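Local coordinates for 6-aminohexanoate-cyclic-dimer hydrolase (Arthrobacter sp., PDB 3A2Q), which hydrolyses the cyclic dimer of 6-aminohexanoate, a nylon-6 by-product, to the linear dimer, at residues F424-L438 / G450-L464. The protein carries 1 engineered substitution. Sequence-based numbering, arbitrary orientation.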
# COMPACT_ATOMS: atom_id res chain seq x y z
N PHE A 424 -10.64 3.88 8.11
CA PHE A 424 -11.44 3.11 7.16
C PHE A 424 -10.65 2.03 6.41
O PHE A 424 -11.22 1.29 5.59
CB PHE A 424 -12.11 4.04 6.14
CG PHE A 424 -13.35 4.73 6.65
CD1 PHE A 424 -13.62 4.82 8.02
CD2 PHE A 424 -14.22 5.34 5.76
CE1 PHE A 424 -14.74 5.50 8.48
CE2 PHE A 424 -15.35 6.03 6.22
CZ PHE A 424 -15.61 6.10 7.58
N THR A 425 -9.35 1.93 6.66
CA THR A 425 -8.55 0.91 5.98
C THR A 425 -8.11 -0.22 6.91
O THR A 425 -8.09 -1.39 6.52
CB THR A 425 -7.29 1.52 5.31
OG1 THR A 425 -6.63 2.39 6.23
CG2 THR A 425 -7.65 2.29 4.04
N VAL A 426 -7.77 0.13 8.14
CA VAL A 426 -7.29 -0.88 9.09
C VAL A 426 -8.22 -2.05 9.41
O VAL A 426 -7.75 -3.16 9.65
CB VAL A 426 -6.81 -0.20 10.41
CG1 VAL A 426 -7.99 0.26 11.23
CG2 VAL A 426 -5.94 -1.15 11.20
N PRO A 427 -9.55 -1.85 9.38
CA PRO A 427 -10.41 -3.00 9.69
C PRO A 427 -10.18 -4.18 8.74
O PRO A 427 -10.33 -5.33 9.13
CB PRO A 427 -11.82 -2.43 9.55
CG PRO A 427 -11.66 -0.98 9.81
CD PRO A 427 -10.37 -0.65 9.10
N PHE A 428 -9.80 -3.89 7.50
CA PHE A 428 -9.60 -4.94 6.52
C PHE A 428 -8.23 -5.60 6.56
O PHE A 428 -8.02 -6.63 5.92
CB PHE A 428 -9.98 -4.38 5.15
CG PHE A 428 -11.33 -3.75 5.16
CD1 PHE A 428 -12.47 -4.53 5.39
CD2 PHE A 428 -11.47 -2.36 5.15
CE1 PHE A 428 -13.71 -3.95 5.62
CE2 PHE A 428 -12.71 -1.77 5.39
CZ PHE A 428 -13.83 -2.56 5.62
N ASN A 429 -7.31 -5.01 7.31
CA ASN A 429 -6.00 -5.63 7.49
C ASN A 429 -6.30 -6.71 8.52
O ASN A 429 -5.73 -7.79 8.49
CB ASN A 429 -4.98 -4.67 8.10
CG ASN A 429 -4.50 -3.64 7.12
OD1 ASN A 429 -5.05 -2.55 7.03
ND2 ASN A 429 -3.48 -3.99 6.34
N VAL A 430 -7.21 -6.40 9.45
CA VAL A 430 -7.56 -7.38 10.47
C VAL A 430 -8.38 -8.53 9.90
O VAL A 430 -8.14 -9.68 10.24
CB VAL A 430 -8.33 -6.73 11.64
CG1 VAL A 430 -8.80 -7.80 12.62
CG2 VAL A 430 -7.44 -5.73 12.35
N SER A 431 -9.35 -8.24 9.03
CA SER A 431 -10.16 -9.30 8.45
C SER A 431 -9.43 -10.04 7.34
O SER A 431 -9.74 -11.20 7.05
CB SER A 431 -11.48 -8.74 7.89
OG SER A 431 -11.24 -7.98 6.73
N GLY A 432 -8.47 -9.37 6.70
CA GLY A 432 -7.72 -10.00 5.63
C GLY A 432 -8.41 -9.96 4.27
O GLY A 432 -7.93 -10.56 3.31
N GLN A 433 -9.53 -9.24 4.18
CA GLN A 433 -10.26 -9.15 2.92
C GLN A 433 -9.58 -8.26 1.90
O GLN A 433 -8.92 -7.29 2.25
CB GLN A 433 -11.67 -8.62 3.17
CG GLN A 433 -12.53 -9.56 3.97
CD GLN A 433 -13.71 -8.86 4.58
OE1 GLN A 433 -13.56 -8.00 5.45
NE2 GLN A 433 -14.91 -9.21 4.13
N PRO A 434 -9.74 -8.59 0.61
CA PRO A 434 -9.12 -7.79 -0.45
C PRO A 434 -9.81 -6.43 -0.51
O PRO A 434 -11.04 -6.34 -0.46
CB PRO A 434 -9.36 -8.64 -1.70
CG PRO A 434 -10.67 -9.30 -1.40
CD PRO A 434 -10.55 -9.69 0.05
N ALA A 435 -9.02 -5.37 -0.60
CA ALA A 435 -9.57 -4.02 -0.62
C ALA A 435 -8.74 -3.15 -1.54
O ALA A 435 -7.51 -3.12 -1.44
CB ALA A 435 -9.57 -3.43 0.79
N ILE A 436 -9.41 -2.44 -2.43
CA ILE A 436 -8.71 -1.61 -3.40
C ILE A 436 -9.15 -0.15 -3.33
O ILE A 436 -10.32 0.14 -3.07
CB ILE A 436 -8.94 -2.17 -4.83
CG1 ILE A 436 -8.00 -1.50 -5.83
CG2 ILE A 436 -10.40 -1.94 -5.25
CD1 ILE A 436 -7.98 -2.19 -7.18
N SER A 437 -8.20 0.75 -3.52
CA SER A 437 -8.52 2.18 -3.53
C SER A 437 -8.42 2.63 -4.99
O SER A 437 -7.40 2.39 -5.64
CB SER A 437 -7.51 2.98 -2.69
OG SER A 437 -7.86 4.35 -2.70
N LEU A 438 -9.48 3.25 -5.49
CA LEU A 438 -9.52 3.74 -6.87
C LEU A 438 -9.52 5.27 -6.82
O LEU A 438 -10.24 5.87 -6.03
CB LEU A 438 -10.80 3.26 -7.56
CG LEU A 438 -10.99 1.73 -7.60
CD1 LEU A 438 -12.32 1.40 -8.29
CD2 LEU A 438 -9.83 1.09 -8.33
N GLY A 450 -9.50 8.99 -2.74
CA GLY A 450 -9.76 7.64 -3.19
C GLY A 450 -11.07 7.06 -2.70
O GLY A 450 -11.61 7.46 -1.66
N VAL A 451 -11.61 6.12 -3.48
CA VAL A 451 -12.84 5.43 -3.11
C VAL A 451 -12.42 3.97 -2.92
O VAL A 451 -11.73 3.39 -3.77
CB VAL A 451 -13.92 5.54 -4.22
CG1 VAL A 451 -15.13 4.70 -3.85
CG2 VAL A 451 -14.33 7.00 -4.37
N GLN A 452 -12.81 3.40 -1.78
CA GLN A 452 -12.42 2.03 -1.44
C GLN A 452 -13.54 1.01 -1.69
O GLN A 452 -14.71 1.28 -1.41
CB GLN A 452 -11.98 1.97 0.03
CG GLN A 452 -11.29 0.66 0.42
CD GLN A 452 -10.81 0.61 1.87
OE1 GLN A 452 -9.98 -0.23 2.22
NE2 GLN A 452 -11.33 1.50 2.71
N ILE A 453 -13.15 -0.15 -2.20
CA ILE A 453 -14.10 -1.23 -2.45
C ILE A 453 -13.52 -2.46 -1.75
O ILE A 453 -12.34 -2.75 -1.89
CB ILE A 453 -14.22 -1.55 -3.96
CG1 ILE A 453 -14.31 -0.26 -4.78
CG2 ILE A 453 -15.44 -2.41 -4.20
CD1 ILE A 453 -15.46 0.62 -4.41
N VAL A 454 -14.36 -3.16 -1.00
CA VAL A 454 -13.94 -4.35 -0.26
C VAL A 454 -14.81 -5.55 -0.64
O VAL A 454 -16.04 -5.47 -0.57
CB VAL A 454 -14.08 -4.14 1.26
CG1 VAL A 454 -13.47 -5.32 2.00
CG2 VAL A 454 -13.43 -2.82 1.68
N ALA A 455 -14.18 -6.65 -1.02
CA ALA A 455 -14.90 -7.87 -1.39
C ALA A 455 -14.67 -8.96 -0.35
O ALA A 455 -13.86 -8.79 0.57
CB ALA A 455 -14.45 -8.35 -2.77
N ALA A 456 -15.37 -10.08 -0.48
CA ALA A 456 -15.21 -11.18 0.46
C ALA A 456 -13.81 -11.77 0.38
O ALA A 456 -13.13 -11.64 -0.64
CB ALA A 456 -16.26 -12.26 0.19
N TYR A 457 -13.38 -12.41 1.46
CA TYR A 457 -12.06 -13.05 1.54
C TYR A 457 -11.77 -13.86 0.27
O TYR A 457 -12.55 -14.74 -0.10
CB TYR A 457 -12.02 -13.99 2.74
CG TYR A 457 -10.63 -14.39 3.21
CD1 TYR A 457 -9.93 -13.61 4.12
CD2 TYR A 457 -10.03 -15.56 2.75
CE1 TYR A 457 -8.66 -13.98 4.56
CE2 TYR A 457 -8.77 -15.94 3.18
CZ TYR A 457 -8.08 -15.15 4.09
OH TYR A 457 -6.82 -15.51 4.50
N GLY A 458 -10.66 -13.54 -0.39
CA GLY A 458 -10.27 -14.26 -1.60
C GLY A 458 -10.95 -13.90 -2.91
O GLY A 458 -10.62 -14.48 -3.94
N ARG A 459 -11.86 -12.94 -2.89
CA ARG A 459 -12.58 -12.58 -4.11
C ARG A 459 -12.05 -11.38 -4.92
O ARG A 459 -12.82 -10.49 -5.30
CB ARG A 459 -14.06 -12.36 -3.81
CG ARG A 459 -14.77 -13.56 -3.21
CD ARG A 459 -14.52 -14.82 -4.04
NE ARG A 459 -14.94 -14.68 -5.43
CZ ARG A 459 -16.19 -14.80 -5.86
NH1 ARG A 459 -17.17 -15.05 -5.00
NH2 ARG A 459 -16.46 -14.68 -7.15
N GLU A 460 -10.75 -11.38 -5.19
CA GLU A 460 -10.16 -10.31 -5.99
C GLU A 460 -10.79 -10.33 -7.38
O GLU A 460 -10.86 -9.31 -8.06
CB GLU A 460 -8.65 -10.49 -6.12
CG GLU A 460 -7.86 -10.00 -4.92
CD GLU A 460 -7.60 -11.08 -3.90
OE1 GLU A 460 -8.53 -11.85 -3.59
OE2 GLU A 460 -6.46 -11.16 -3.40
N ASP A 461 -11.24 -11.50 -7.82
CA ASP A 461 -11.86 -11.60 -9.13
C ASP A 461 -13.06 -10.66 -9.25
O ASP A 461 -13.16 -9.90 -10.21
CB ASP A 461 -12.26 -13.06 -9.44
CG ASP A 461 -13.25 -13.62 -8.44
OD1 ASP A 461 -12.99 -13.53 -7.22
OD2 ASP A 461 -14.28 -14.18 -8.87
N LEU A 462 -13.96 -10.71 -8.27
CA LEU A 462 -15.14 -9.84 -8.27
C LEU A 462 -14.70 -8.39 -8.08
O LEU A 462 -15.21 -7.48 -8.74
CB LEU A 462 -16.10 -10.21 -7.15
CG LEU A 462 -16.85 -11.54 -7.23
CD1 LEU A 462 -17.76 -11.66 -6.01
CD2 LEU A 462 -17.68 -11.59 -8.51
N LEU A 463 -13.76 -8.19 -7.17
CA LEU A 463 -13.27 -6.85 -6.88
C LEU A 463 -12.71 -6.16 -8.12
O LEU A 463 -13.06 -5.02 -8.41
CB LEU A 463 -12.20 -6.91 -5.79
CG LEU A 463 -11.67 -5.57 -5.28
CD1 LEU A 463 -12.80 -4.77 -4.64
CD2 LEU A 463 -10.56 -5.83 -4.29
N LEU A 464 -11.84 -6.85 -8.86
CA LEU A 464 -11.23 -6.27 -10.05
C LEU A 464 -12.26 -6.08 -11.15
O LEU A 464 -12.13 -5.20 -12.00
CB LEU A 464 -10.08 -7.15 -10.56
CG LEU A 464 -8.88 -7.26 -9.62
CD1 LEU A 464 -7.89 -8.27 -10.16
CD2 LEU A 464 -8.24 -5.89 -9.45
O HOH W 1 -15.10 -12.40 3.86
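I436 and L438 pair with I453 and V451 in an antiparallel beta hairpin, part of the central mixed sheet of the amidase fold. Their backbone bonds are reciprocal: I436 N to I453 O and I453 N to I436 O are both 3.0 Å. A455 N to P434 O (3.2 Å) is single, as the proline nitrogen cannot donate back. Helix 427-431 lies on the sheet face carrying A435 and V454. V454 CG2 sits over the centre of the F428 ring, 3.8 Å from the centroid, a CH-pi contact. P427 CB packs on the opposite face. With F428 cut back to an alanine, V454 CG2 would probably lose its ring face and a gap open between helix and sheet. On the other face, I436 CG2 meets L463 CD1 at 3.8 Å. P434 CB rests on L463 CD2 and on the carboxylate carbon of E460, whose OE1 hydrogen-bonds T190 and whose OE2 forms a salt bridge with R193. Q452 makes the side-chain hydrogen bond between the segments: its extended chain, CG anti to the backbone N (chi1 -168°), carries the amide to F424. OE1 accepts from R176, while NE2 donates to F424 O at 2.9 Å, from above the carbonyl plane.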